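Local coordinates for glycerophosphodiester phosphodiesterase (Thermotoga maritima, PDB 1O1Z), which is an enzyme of the glycerophosphoryl diester phosphodiesterase family, with a TIM-barrel fold in which a cylinder of parallel strands is ringed by helices, at residues I14-R19 and D103-I108; K35-E38 and G43-L46; G54-S59 and D117-I122; A77-L82 and I90-E95; E161-R166 and R192-K197. All coordinates share one frame; numbering follows the deposited sequence.

Contact 1 (I14-R19 and D103-I108)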
# COMPACT_ATOMS: atom_id res chain seq x y z
N ILE A 14 2.69 -6.61 11.48
CA ILE A 14 1.55 -6.64 10.57
C ILE A 14 2.06 -7.11 9.21
O ILE A 14 3.00 -6.51 8.68
CB ILE A 14 0.96 -5.26 10.45
CG1 ILE A 14 0.29 -4.83 11.76
CG2 ILE A 14 -0.05 -5.16 9.31
CD1 ILE A 14 -0.06 -3.35 11.81
N VAL A 15 1.43 -8.13 8.65
CA VAL A 15 1.81 -8.64 7.33
C VAL A 15 0.73 -8.25 6.31
O VAL A 15 -0.43 -8.67 6.45
CB VAL A 15 2.00 -10.16 7.32
CG1 VAL A 15 2.27 -10.64 5.90
CG2 VAL A 15 3.12 -10.57 8.28
N LEU A 16 1.11 -7.47 5.30
CA LEU A 16 0.22 -7.08 4.22
C LEU A 16 0.68 -7.70 2.92
O LEU A 16 1.85 -7.62 2.60
CB LEU A 16 0.17 -5.57 4.04
CG LEU A 16 -0.25 -4.71 5.24
CD1 LEU A 16 -0.31 -3.22 4.84
CD2 LEU A 16 -1.59 -5.18 5.82
N GLY A 17 -0.25 -8.27 2.18
CA GLY A 17 0.03 -8.82 0.87
C GLY A 17 0.12 -7.74 -0.17
O GLY A 17 -0.85 -7.03 -0.43
N HIS A 18 1.30 -7.59 -0.78
CA HIS A 18 1.58 -6.60 -1.80
C HIS A 18 0.83 -6.92 -3.09
O HIS A 18 1.13 -7.91 -3.76
CB HIS A 18 3.08 -6.60 -2.08
CG HIS A 18 3.51 -5.60 -3.09
ND1 HIS A 18 4.24 -5.94 -4.20
CD2 HIS A 18 3.29 -4.26 -3.17
CE1 HIS A 18 4.48 -4.85 -4.92
NE2 HIS A 18 3.91 -3.82 -4.33
N ARG A 19 -0.19 -6.11 -3.39
CA ARG A 19 -1.11 -6.42 -4.49
C ARG A 19 -1.81 -7.77 -4.25
O ARG A 19 -2.13 -8.51 -5.18
CB ARG A 19 -0.39 -6.36 -5.83
CG ARG A 19 0.50 -5.17 -6.00
CD ARG A 19 1.10 -5.02 -7.38
NE ARG A 19 2.15 -4.02 -7.36
CZ ARG A 19 3.10 -3.89 -8.27
NH1 ARG A 19 3.13 -4.66 -9.34
NH2 ARG A 19 4.04 -2.98 -8.10
N ASP A 103 -12.34 -6.16 9.35
CA ASP A 103 -11.35 -6.46 10.37
C ASP A 103 -9.94 -6.56 9.81
O ASP A 103 -8.96 -6.60 10.57
CB ASP A 103 -11.66 -7.78 11.05
CG ASP A 103 -12.93 -7.72 11.86
OD1 ASP A 103 -13.83 -8.55 11.61
OD2 ASP A 103 -13.11 -6.88 12.76
N LYS A 104 -9.83 -6.61 8.49
CA LYS A 104 -8.53 -6.67 7.83
C LYS A 104 -8.17 -5.30 7.31
O LYS A 104 -9.03 -4.50 6.95
CB LYS A 104 -8.57 -7.67 6.67
CG LYS A 104 -9.06 -9.05 7.02
CD LYS A 104 -8.17 -9.75 7.99
CE LYS A 104 -8.85 -11.02 8.55
NZ LYS A 104 -7.89 -11.80 9.33
N ILE A 105 -6.87 -5.03 7.24
CA ILE A 105 -6.36 -3.73 6.81
C ILE A 105 -6.31 -3.68 5.30
O ILE A 105 -5.84 -4.64 4.65
CB ILE A 105 -4.95 -3.52 7.40
CG1 ILE A 105 -5.04 -3.49 8.93
CG2 ILE A 105 -4.24 -2.32 6.80
CD1 ILE A 105 -3.70 -3.61 9.61
N ILE A 106 -6.71 -2.55 4.74
CA ILE A 106 -6.44 -2.28 3.33
C ILE A 106 -5.61 -1.01 3.22
O ILE A 106 -6.06 0.07 3.63
CB ILE A 106 -7.71 -2.16 2.49
CG1 ILE A 106 -8.56 -3.43 2.58
CG2 ILE A 106 -7.36 -1.92 1.05
CD1 ILE A 106 -9.93 -3.28 1.91
N ASN A 107 -4.40 -1.15 2.72
CA ASN A 107 -3.51 -0.04 2.45
C ASN A 107 -3.72 0.34 1.00
O ASN A 107 -3.35 -0.39 0.11
CB ASN A 107 -2.06 -0.44 2.73
CG ASN A 107 -1.06 0.55 2.28
OD1 ASN A 107 0.08 0.16 2.01
ND2 ASN A 107 -1.42 1.83 2.22
N ILE A 108 -4.38 1.48 0.80
CA ILE A 108 -4.69 1.99 -0.53
C ILE A 108 -3.62 2.97 -0.96
O ILE A 108 -3.53 4.05 -0.40
CB ILE A 108 -6.07 2.69 -0.51
CG1 ILE A 108 -7.18 1.74 -0.05
CG2 ILE A 108 -6.42 3.28 -1.86
CD1 ILE A 108 -8.47 2.43 0.30
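I105 is met by two residues of strand 14-18. Its CD1 lies 4.0 Å from I14 CG2, and its CG2 lies 4.0 Å from L16 CD2. The other methyl of L16, CD1, rests 3.9 Å from N107 CB, which puts the forked end of the leucine across the I105 and N107 side chains, each crossed at about a right angle. I105 carries CG1 anti to its carbonyl carbon (chi1 -63°), and an extended second torsion then takes CD1 out as far as I14. All of this is apolar packing between side chains. The short axes approach to 8.4 Å at 53°, too far apart for paired strands, because strand 43-50 runs between them and bonds to both. Such an arrangement is that of a TIM barrel, where alternate residues of non-adjacent parallel strands point inward and close over the interior. In the next shell, the amide of N107 is fixed by two bonds from ND2, to I130 O and S132 OG on strand 129-133, while its side chain also touches E45 and I223. Strand 14-18 is held on its other edge by backbone bonds of I14 and L16 to strand 221-224 and D220.

Contact 2 (K35-E38 and G43-L46)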
# COMPACT_ATOMS: atom_id res chain seq x y z
N LYS A 35 -6.89 -14.64 -1.28
CA LYS A 35 -5.89 -15.65 -0.95
C LYS A 35 -4.87 -15.16 0.10
O LYS A 35 -4.38 -15.94 0.90
CB LYS A 35 -5.17 -16.15 -2.21
CG LYS A 35 -6.03 -17.00 -3.13
CD LYS A 35 -6.26 -18.36 -2.56
CE LYS A 35 -7.29 -19.12 -3.39
NZ LYS A 35 -7.61 -20.42 -2.75
N ALA A 36 -4.56 -13.86 0.09
CA ALA A 36 -3.69 -13.29 1.12
C ALA A 36 -4.34 -13.41 2.49
O ALA A 36 -3.72 -13.79 3.45
CB ALA A 36 -3.39 -11.82 0.81
N ILE A 37 -5.63 -13.09 2.55
CA ILE A 37 -6.36 -13.18 3.82
C ILE A 37 -6.50 -14.63 4.27
O ILE A 37 -6.32 -14.95 5.45
CB ILE A 37 -7.76 -12.48 3.68
CG1 ILE A 37 -7.63 -11.02 3.25
CG2 ILE A 37 -8.56 -12.62 4.98
CD1 ILE A 37 -6.68 -10.19 4.08
N GLU A 38 -6.75 -15.53 3.33
CA GLU A 38 -6.85 -16.95 3.66
C GLU A 38 -5.53 -17.51 4.22
O GLU A 38 -5.53 -18.42 5.05
CB GLU A 38 -7.25 -17.76 2.43
CG GLU A 38 -8.67 -17.51 1.97
CD GLU A 38 -8.96 -18.15 0.61
OE1 GLU A 38 -8.39 -19.23 0.31
OE2 GLU A 38 -9.75 -17.57 -0.17
N GLY A 43 -3.81 -8.02 6.20
CA GLY A 43 -4.47 -7.21 5.19
C GLY A 43 -3.73 -7.24 3.87
O GLY A 43 -2.92 -8.13 3.64
N VAL A 44 -4.02 -6.27 3.03
CA VAL A 44 -3.45 -6.19 1.70
C VAL A 44 -3.10 -4.77 1.37
O VAL A 44 -3.66 -3.85 1.97
CB VAL A 44 -4.43 -6.74 0.64
CG1 VAL A 44 -4.76 -8.23 0.85
CG2 VAL A 44 -5.73 -5.92 0.59
N GLU A 45 -2.17 -4.59 0.46
CA GLU A 45 -1.86 -3.30 -0.16
C GLU A 45 -2.33 -3.38 -1.60
O GLU A 45 -2.20 -4.42 -2.26
CB GLU A 45 -0.36 -3.03 -0.06
CG GLU A 45 0.13 -1.72 -0.63
CD GLU A 45 0.33 -1.70 -2.14
OE1 GLU A 45 0.49 -2.78 -2.77
OE2 GLU A 45 0.34 -0.58 -2.72
N LEU A 46 -2.86 -2.27 -2.10
CA LEU A 46 -3.31 -2.22 -3.48
C LEU A 46 -3.17 -0.81 -4.02
O LEU A 46 -2.94 0.12 -3.27
CB LEU A 46 -4.74 -2.73 -3.58
CG LEU A 46 -5.82 -2.03 -2.76
CD1 LEU A 46 -6.26 -0.71 -3.39
CD2 LEU A 46 -7.02 -2.94 -2.58
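I37 and G43 bring their backbones closest, with I37 CA 6.4 Å from G43 CA; one residue back on the helix and one forward on the strand, A36 CA stands 7.1 Å from V44 CA. This is the second half of a beta-alpha-beta crossover: strand 14-18 leads to helix 30-38, and four residues after the helix the chain returns as strand 43-50, parallel to the first. The last turn of the helix therefore lies against the start of the strand that follows it. The strand's backbone is engaged within the sheet, G43 and E45 bonding to G17 on one edge and V44 to I105 and N107 on the other. The helix meets the strand through its side chains, against V44 CG1 and the backbone of G43.

A36 is the small residue facing the strand, and its CB meets V44 CG1 at 3.8 Å. That methyl stands anti to the carbonyl carbon of V44 (chi1 -62°), and it also comes within 4.2 Å of I37 CD1. F33, a turn earlier in the helix, covers both V44 and L46, so these two residues face the helical layer, whereas E45 between them reaches R19 N on the inside through a weak bond. I37 has a CB that does not aim at the strand; a bend at its second torsion (chi2 -52°) turns the end of the chain back, and CD1 comes to rest over the glycine backbone, 3.9 Å from G43 CA and 4.2 Å from G43 N.

Contact 3 (G54-S59 and D117-I122)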
# COMPACT_ATOMS: atom_id res chain seq x y z
N GLY A 54 -14.74 7.73 -14.25
CA GLY A 54 -14.47 8.35 -12.98
C GLY A 54 -14.63 7.43 -11.79
O GLY A 54 -14.83 7.88 -10.64
N LYS A 55 -14.54 6.12 -12.05
CA LYS A 55 -14.66 5.13 -11.00
C LYS A 55 -13.27 4.69 -10.55
O LYS A 55 -12.32 4.74 -11.33
CB LYS A 55 -15.44 3.92 -11.50
CG LYS A 55 -16.82 4.25 -12.14
CD LYS A 55 -17.70 5.06 -11.24
CE LYS A 55 -19.12 5.14 -11.80
NZ LYS A 55 -19.95 6.13 -11.05
N VAL A 56 -13.17 4.27 -9.29
CA VAL A 56 -11.90 3.90 -8.68
C VAL A 56 -11.62 2.45 -9.02
O VAL A 56 -12.33 1.55 -8.54
CB VAL A 56 -11.87 4.12 -7.19
CG1 VAL A 56 -10.49 3.77 -6.64
CG2 VAL A 56 -12.19 5.56 -6.85
N VAL A 57 -10.59 2.25 -9.84
CA VAL A 57 -10.15 0.94 -10.32
C VAL A 57 -8.82 0.56 -9.66
O VAL A 57 -8.02 1.42 -9.34
CB VAL A 57 -9.99 0.98 -11.87
CG1 VAL A 57 -9.22 -0.23 -12.42
CG2 VAL A 57 -11.39 1.09 -12.49
N VAL A 58 -8.59 -0.73 -9.49
CA VAL A 58 -7.37 -1.24 -8.86
C VAL A 58 -6.38 -1.63 -9.97
O VAL A 58 -6.58 -2.61 -10.69
CB VAL A 58 -7.67 -2.40 -7.93
CG1 VAL A 58 -6.37 -2.91 -7.28
CG2 VAL A 58 -8.67 -2.00 -6.86
N SER A 59 -5.32 -0.84 -10.15
CA SER A 59 -4.29 -1.13 -11.14
C SER A 59 -3.03 -0.37 -10.76
O SER A 59 -3.07 0.85 -10.62
CB SER A 59 -4.73 -0.67 -12.53
OG SER A 59 -3.72 -0.96 -13.50
N ASP A 117 -10.45 12.35 -4.34
CA ASP A 117 -11.79 12.68 -3.83
C ASP A 117 -12.72 11.47 -3.90
O ASP A 117 -13.47 11.20 -2.95
CB ASP A 117 -12.39 13.85 -4.59
CG ASP A 117 -11.76 15.19 -4.20
OD1 ASP A 117 -11.15 15.31 -3.11
OD2 ASP A 117 -11.85 16.19 -4.92
N ALA A 118 -12.69 10.73 -5.02
CA ALA A 118 -13.51 9.53 -5.16
C ALA A 118 -13.15 8.44 -4.16
O ALA A 118 -14.01 7.75 -3.64
CB ALA A 118 -13.42 9.00 -6.57
N VAL A 119 -11.86 8.28 -3.89
CA VAL A 119 -11.40 7.31 -2.92
C VAL A 119 -11.90 7.70 -1.52
O VAL A 119 -12.38 6.84 -0.79
CB VAL A 119 -9.87 7.20 -2.92
CG1 VAL A 119 -9.36 6.43 -1.70
CG2 VAL A 119 -9.40 6.55 -4.21
N LEU A 120 -11.79 8.96 -1.16
CA LEU A 120 -12.23 9.41 0.16
C LEU A 120 -13.73 9.21 0.33
O LEU A 120 -14.18 8.81 1.40
CB LEU A 120 -11.81 10.85 0.42
CG LEU A 120 -10.30 10.94 0.68
CD1 LEU A 120 -9.80 12.37 0.55
CD2 LEU A 120 -9.98 10.35 2.10
N GLU A 121 -14.51 9.46 -0.72
CA GLU A 121 -15.95 9.30 -0.61
C GLU A 121 -16.33 7.85 -0.37
O GLU A 121 -17.13 7.55 0.54
CB GLU A 121 -16.62 9.88 -1.86
CG GLU A 121 -18.14 9.92 -1.77
CD GLU A 121 -18.65 10.74 -0.59
OE1 GLU A 121 -18.03 11.77 -0.22
OE2 GLU A 121 -19.69 10.34 -0.01
N ILE A 122 -15.74 6.92 -1.14
CA ILE A 122 -16.10 5.52 -1.01
C ILE A 122 -15.58 4.95 0.31
O ILE A 122 -16.14 4.00 0.87
CB ILE A 122 -15.62 4.69 -2.22
CG1 ILE A 122 -16.30 3.31 -2.18
CG2 ILE A 122 -14.14 4.58 -2.25
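No ring takes part where V56 meets A118 and V119; the flat groups here are peptide units and carboxylates. The nearest of them is the carbonyl of G54, whose O comes only to 4.5 Å of A118 CB, a marginal touch. On the outer side of the helix the carboxylates form salt bridges, D117 with K142 and E121 with K124.

The work is done by methyl groups. V56 CG2 lies 3.7 Å from A118 CB, and V56 CG1 lies 3.8 Å from V119 CG2. The same V119 methyl is 4.0 Å from V56 CG2, so it sits against both branches of the fork. With CG1 of V56 anti to the backbone N (chi1 -178°), CG2 falls beside that nitrogen, and both methyls can be used at once. The backbones come closest at this same pair, V56 CA and V119 CA being 6.7 Å apart.

Strand 56-58 runs antiparallel to strand 43-50 and is an addition to the eight parallel strands of the TIM barrel, whereas helix 116-123 belongs to the layer of helices that follows strand 105-110. The contact thus seats the extra strand against a barrel helix. V48, on strand 43-50, touches both V56 and V119 from the sheet, and L93 touches V56 and I122. One turn after V119, whose O accepts from the S123 hydroxyl, the helix reaches the sodium site formed with S123 and R126; the V119 side chain is about 9 Å from the ion.

Contact 4 (A77-L82 and I90-E95)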
# COMPACT_ATOMS: atom_id res chain seq x y z
N ALA A 77 -10.68 4.01 -20.74
CA ALA A 77 -11.73 3.00 -20.83
C ALA A 77 -12.64 3.09 -19.61
O ALA A 77 -12.19 3.39 -18.50
CB ALA A 77 -11.12 1.62 -20.91
N THR A 78 -13.92 2.78 -19.81
CA THR A 78 -14.83 2.66 -18.68
C THR A 78 -14.56 1.38 -17.88
O THR A 78 -13.91 0.44 -18.36
CB THR A 78 -16.30 2.63 -19.15
OG1 THR A 78 -16.50 1.43 -19.93
CG2 THR A 78 -16.63 3.81 -20.06
N VAL A 79 -15.07 1.32 -16.67
CA VAL A 79 -14.93 0.09 -15.88
C VAL A 79 -15.43 -1.15 -16.65
O VAL A 79 -14.75 -2.17 -16.71
CB VAL A 79 -15.63 0.17 -14.51
CG1 VAL A 79 -15.61 -1.16 -13.80
CG2 VAL A 79 -14.96 1.22 -13.62
N SER A 80 -16.60 -1.03 -17.28
CA SER A 80 -17.16 -2.14 -18.06
C SER A 80 -16.21 -2.56 -19.18
O SER A 80 -15.97 -3.74 -19.39
CB SER A 80 -18.53 -1.76 -18.62
OG SER A 80 -19.07 -2.89 -19.31
N GLU A 81 -15.66 -1.57 -19.91
CA GLU A 81 -14.71 -1.85 -20.99
C GLU A 81 -13.44 -2.54 -20.47
O GLU A 81 -12.95 -3.47 -21.09
CB GLU A 81 -14.36 -0.55 -21.70
CG GLU A 81 -15.52 -0.06 -22.56
CD GLU A 81 -15.39 1.37 -23.06
OE1 GLU A 81 -14.48 2.13 -22.64
OE2 GLU A 81 -16.26 1.76 -23.87
N LEU A 82 -12.95 -2.09 -19.32
CA LEU A 82 -11.78 -2.70 -18.70
C LEU A 82 -12.02 -4.13 -18.29
O LEU A 82 -11.19 -4.99 -18.46
CB LEU A 82 -11.30 -1.87 -17.50
CG LEU A 82 -10.76 -0.49 -17.89
CD1 LEU A 82 -10.64 0.42 -16.67
CD2 LEU A 82 -9.44 -0.62 -18.64
N ILE A 90 -9.80 -7.36 -13.78
CA ILE A 90 -9.60 -6.07 -13.13
C ILE A 90 -10.76 -5.83 -12.20
O ILE A 90 -11.89 -6.18 -12.51
CB ILE A 90 -9.44 -4.94 -14.14
CG1 ILE A 90 -8.84 -3.72 -13.45
CG2 ILE A 90 -10.73 -4.62 -14.84
CD1 ILE A 90 -8.40 -2.63 -14.46
N THR A 91 -10.49 -5.25 -11.04
CA THR A 91 -11.50 -4.97 -10.06
C THR A 91 -11.52 -3.51 -9.63
O THR A 91 -10.68 -2.72 -10.01
CB THR A 91 -11.36 -5.94 -8.86
OG1 THR A 91 -12.50 -5.87 -8.00
CG2 THR A 91 -10.18 -5.64 -7.99
N THR A 92 -12.57 -3.16 -8.91
CA THR A 92 -12.76 -1.80 -8.41
C THR A 92 -12.55 -1.79 -6.92
O THR A 92 -12.66 -2.82 -6.24
CB THR A 92 -14.15 -1.31 -8.71
OG1 THR A 92 -15.12 -2.14 -8.06
CG2 THR A 92 -14.47 -1.41 -10.23
N LEU A 93 -12.27 -0.62 -6.37
CA LEU A 93 -12.11 -0.51 -4.93
C LEU A 93 -13.40 -0.93 -4.20
O LEU A 93 -13.35 -1.62 -3.19
CB LEU A 93 -11.67 0.90 -4.56
CG LEU A 93 -11.41 1.12 -3.09
CD1 LEU A 93 -10.25 0.20 -2.62
CD2 LEU A 93 -11.08 2.59 -2.84
N LYS A 94 -14.54 -0.51 -4.74
CA LYS A 94 -15.83 -0.94 -4.21
C LYS A 94 -15.93 -2.47 -4.06
O LYS A 94 -16.38 -3.00 -3.00
CB LYS A 94 -16.96 -0.44 -5.11
CG LYS A 94 -18.37 -0.99 -4.79
CD LYS A 94 -19.42 -0.36 -5.69
CE LYS A 94 -20.82 -0.92 -5.41
NZ LYS A 94 -20.91 -2.36 -5.81
N GLU A 95 -15.53 -3.20 -5.10
CA GLU A 95 -15.57 -4.67 -5.07
C GLU A 95 -14.60 -5.28 -4.06
O GLU A 95 -14.91 -6.28 -3.40
CB GLU A 95 -15.31 -5.22 -6.48
CG GLU A 95 -16.44 -4.93 -7.42
CD GLU A 95 -16.18 -5.35 -8.85
OE1 GLU A 95 -15.17 -4.91 -9.44
OE2 GLU A 95 -17.01 -6.11 -9.38
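V79 and L82, on the first turn of helix 79-85, face T92 and I90 just ahead of the next helix. Before them T78 caps the helix: its OG1 accepts from E81 N at 3.1 Å, and its own N gives a bond of 3.0 Å back to E81 OE1, nearly straight at 165°. That reciprocal pair is a capping box, with the donor meeting the carboxylate oxygen from 43° out of its plane. V79 follows, and its CG1 touches T92 CG2 at 3.8 Å, the side chains crossing at about a right angle. L82 closes the turn, CB lying 3.9 Å from I90 CG2, while the same isoleucine methyl sits 3.7 Å from L82 O.

T92 is itself an N-cap. With chi1 at 61° its OG1 accepts from E95 N, which leaves CG2 for the valine, and E95 OE1 takes the bond from T92 N through its anti lone pair at 3.2 Å. The residues thus join the starts of two consecutive helices, each closed by a capping box. Across the segments the touches are methyl contacts, one also against the L82 carbonyl, while K83, bonded to E95 OE1 and I90 O, adds a charged tie.

Contact 5 (E161-R166 and R192-K197)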
# COMPACT_ATOMS: atom_id res chain seq x y z
N GLU A 161 16.74 16.23 7.11
CA GLU A 161 16.29 17.23 8.06
C GLU A 161 14.89 17.74 7.74
O GLU A 161 14.07 17.90 8.64
CB GLU A 161 17.28 18.41 8.11
CG GLU A 161 16.99 19.38 9.23
CD GLU A 161 18.19 20.23 9.63
OE1 GLU A 161 19.23 20.17 8.94
OE2 GLU A 161 18.08 20.96 10.62
N ASN A 162 14.62 17.98 6.46
CA ASN A 162 13.31 18.46 6.05
C ASN A 162 12.26 17.39 6.27
O ASN A 162 11.13 17.69 6.62
CB ASN A 162 13.34 18.89 4.59
CG ASN A 162 14.09 20.22 4.37
OD1 ASN A 162 14.30 21.02 5.30
ND2 ASN A 162 14.50 20.46 3.13
N PHE A 163 12.63 16.13 6.06
CA PHE A 163 11.70 15.04 6.27
C PHE A 163 11.32 14.92 7.74
O PHE A 163 10.16 14.75 8.08
CB PHE A 163 12.24 13.75 5.74
CG PHE A 163 11.21 12.68 5.67
CD1 PHE A 163 10.05 12.85 4.93
CD2 PHE A 163 11.39 11.53 6.36
CE1 PHE A 163 9.09 11.85 4.89
CE2 PHE A 163 10.43 10.52 6.31
CZ PHE A 163 9.30 10.70 5.60
N VAL A 164 12.32 15.01 8.62
CA VAL A 164 12.04 14.99 10.05
C VAL A 164 11.09 16.12 10.45
O VAL A 164 10.15 15.93 11.20
CB VAL A 164 13.35 15.03 10.87
CG1 VAL A 164 13.07 15.24 12.36
CG2 VAL A 164 14.18 13.77 10.61
N GLU A 165 11.32 17.32 9.90
CA GLU A 165 10.48 18.48 10.17
C GLU A 165 9.03 18.20 9.71
O GLU A 165 8.09 18.49 10.41
CB GLU A 165 11.03 19.71 9.46
CG GLU A 165 12.33 20.25 10.04
CD GLU A 165 12.98 21.33 9.17
OE1 GLU A 165 12.41 21.70 8.11
OE2 GLU A 165 14.06 21.82 9.56
N ARG A 166 8.89 17.61 8.53
CA ARG A 166 7.58 17.31 7.97
C ARG A 166 6.81 16.31 8.82
O ARG A 166 5.64 16.47 9.08
CB ARG A 166 7.74 16.76 6.57
CG ARG A 166 6.46 16.60 5.84
CD ARG A 166 6.68 16.07 4.43
NE ARG A 166 5.49 16.38 3.70
CZ ARG A 166 5.40 17.02 2.55
NH1 ARG A 166 6.45 17.42 1.80
NH2 ARG A 166 4.21 17.24 2.13
N ARG A 192 13.87 5.07 14.41
CA ARG A 192 13.61 4.77 15.82
C ARG A 192 12.98 5.95 16.53
O ARG A 192 12.12 5.78 17.39
CB ARG A 192 14.89 4.36 16.54
CG ARG A 192 15.39 3.00 16.19
CD ARG A 192 16.71 2.69 16.82
NE ARG A 192 17.12 1.33 16.54
CZ ARG A 192 18.30 0.85 16.88
NH1 ARG A 192 19.18 1.62 17.52
NH2 ARG A 192 18.60 -0.41 16.60
N SER A 193 13.43 7.16 16.21
CA SER A 193 12.90 8.37 16.85
C SER A 193 11.43 8.55 16.49
O SER A 193 10.62 8.89 17.36
CB SER A 193 13.70 9.63 16.46
OG SER A 193 13.38 10.14 15.17
N PHE A 194 11.10 8.28 15.23
CA PHE A 194 9.71 8.38 14.77
C PHE A 194 8.83 7.34 15.52
O PHE A 194 7.72 7.63 15.97
CB PHE A 194 9.64 8.11 13.25
CG PHE A 194 10.25 9.20 12.35
CD1 PHE A 194 10.30 10.52 12.75
CD2 PHE A 194 10.73 8.86 11.09
CE1 PHE A 194 10.83 11.52 11.90
CE2 PHE A 194 11.25 9.83 10.23
CZ PHE A 194 11.30 11.17 10.65
N ARG A 195 9.33 6.12 15.64
CA ARG A 195 8.57 5.04 16.26
C ARG A 195 8.32 5.33 17.74
O ARG A 195 7.24 5.02 18.26
CB ARG A 195 9.33 3.74 16.10
CG ARG A 195 8.54 2.54 16.21
CD ARG A 195 9.22 1.39 15.50
NE ARG A 195 8.47 0.19 15.71
CZ ARG A 195 8.98 -0.92 16.21
NH1 ARG A 195 10.26 -1.00 16.60
NH2 ARG A 195 8.20 -1.99 16.32
N LYS A 196 9.29 5.95 18.40
CA LYS A 196 9.17 6.32 19.81
C LYS A 196 8.02 7.30 20.02
O LYS A 196 7.37 7.30 21.08
CB LYS A 196 10.50 6.90 20.31
CG LYS A 196 10.54 7.21 21.80
CD LYS A 196 11.94 7.66 22.23
N LYS A 197 7.75 8.13 19.01
CA LYS A 197 6.59 9.02 18.99
C LYS A 197 5.26 8.37 18.61
O LYS A 197 4.22 9.03 18.67
CB LYS A 197 6.82 10.18 18.03
CG LYS A 197 7.78 11.22 18.49
CD LYS A 197 7.68 12.45 17.59
CE LYS A 197 6.51 13.37 17.97
NZ LYS A 197 6.29 14.45 16.95
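F194 reaches from helix 185-196 to F163 and V164 on helix 160-170. From CA its CB already points at the other helix, and chi1 of -70° sets CG anti to the carbonyl carbon and carries the ring toward helix 160-170. The contact is made by the outer carbons. CE1 lies 4.1 Å from V164 CA; CZ, the tip, is 3.9 Å from that same CA and 3.9 Å from V164 CG2; CE2, on the other flank, is 4.1 Å from F163 CE2. V164 CA sits in the plane of the F194 ring, at its edge, which means that the phenylalanine drives its rim against the helix backbone instead of laying a face over it. The methyl CG2 comes to the ring obliquely.

F163 meets it from beside V164. Its CB does not head for F194, but with CG anti to the backbone N (chi1 -168°) the far end of the ring swings closer and brings CE2 within range. The ring planes stand roughly 80° apart and touch through CE2 of each.

These are successive helices on the outside of a TIM barrel, joined through strand 174-178, and L175 of that strand touches both phenylalanines from the barrel side. V164 CA and F194 CA are 8.4 Å apart, with the F194 ring lying between the helices. Further out, K197 forms a salt bridge with E168 of the other helix. The chemistry is accordingly layered: carbon-to-carbon dispersion near the strand, with an ionic tie between the helices beyond it.

In the fold
Contacts 1 and 2 share the barrel sheet, their centres about 5 Å apart, and are linked by probable hydrogen bonds of 2.9 Å from E45 N to G17 O and from N107 N to V44 O. Contact 3 joins this group where L46 CB packs on V58 CG1, 4.0 Å away. Contact 4, nested along the chain within contact 3, is coupled to it by a probable hydrogen bond, V58 N to T91 O at 2.9 Å. The sodium ion lies about 9 Å from the V119 side chain and about 12 Å from that of I105. Contact 5 is nearest to contact 1, about 24 Å between centres and about 9 Å between nearest atoms, without touching.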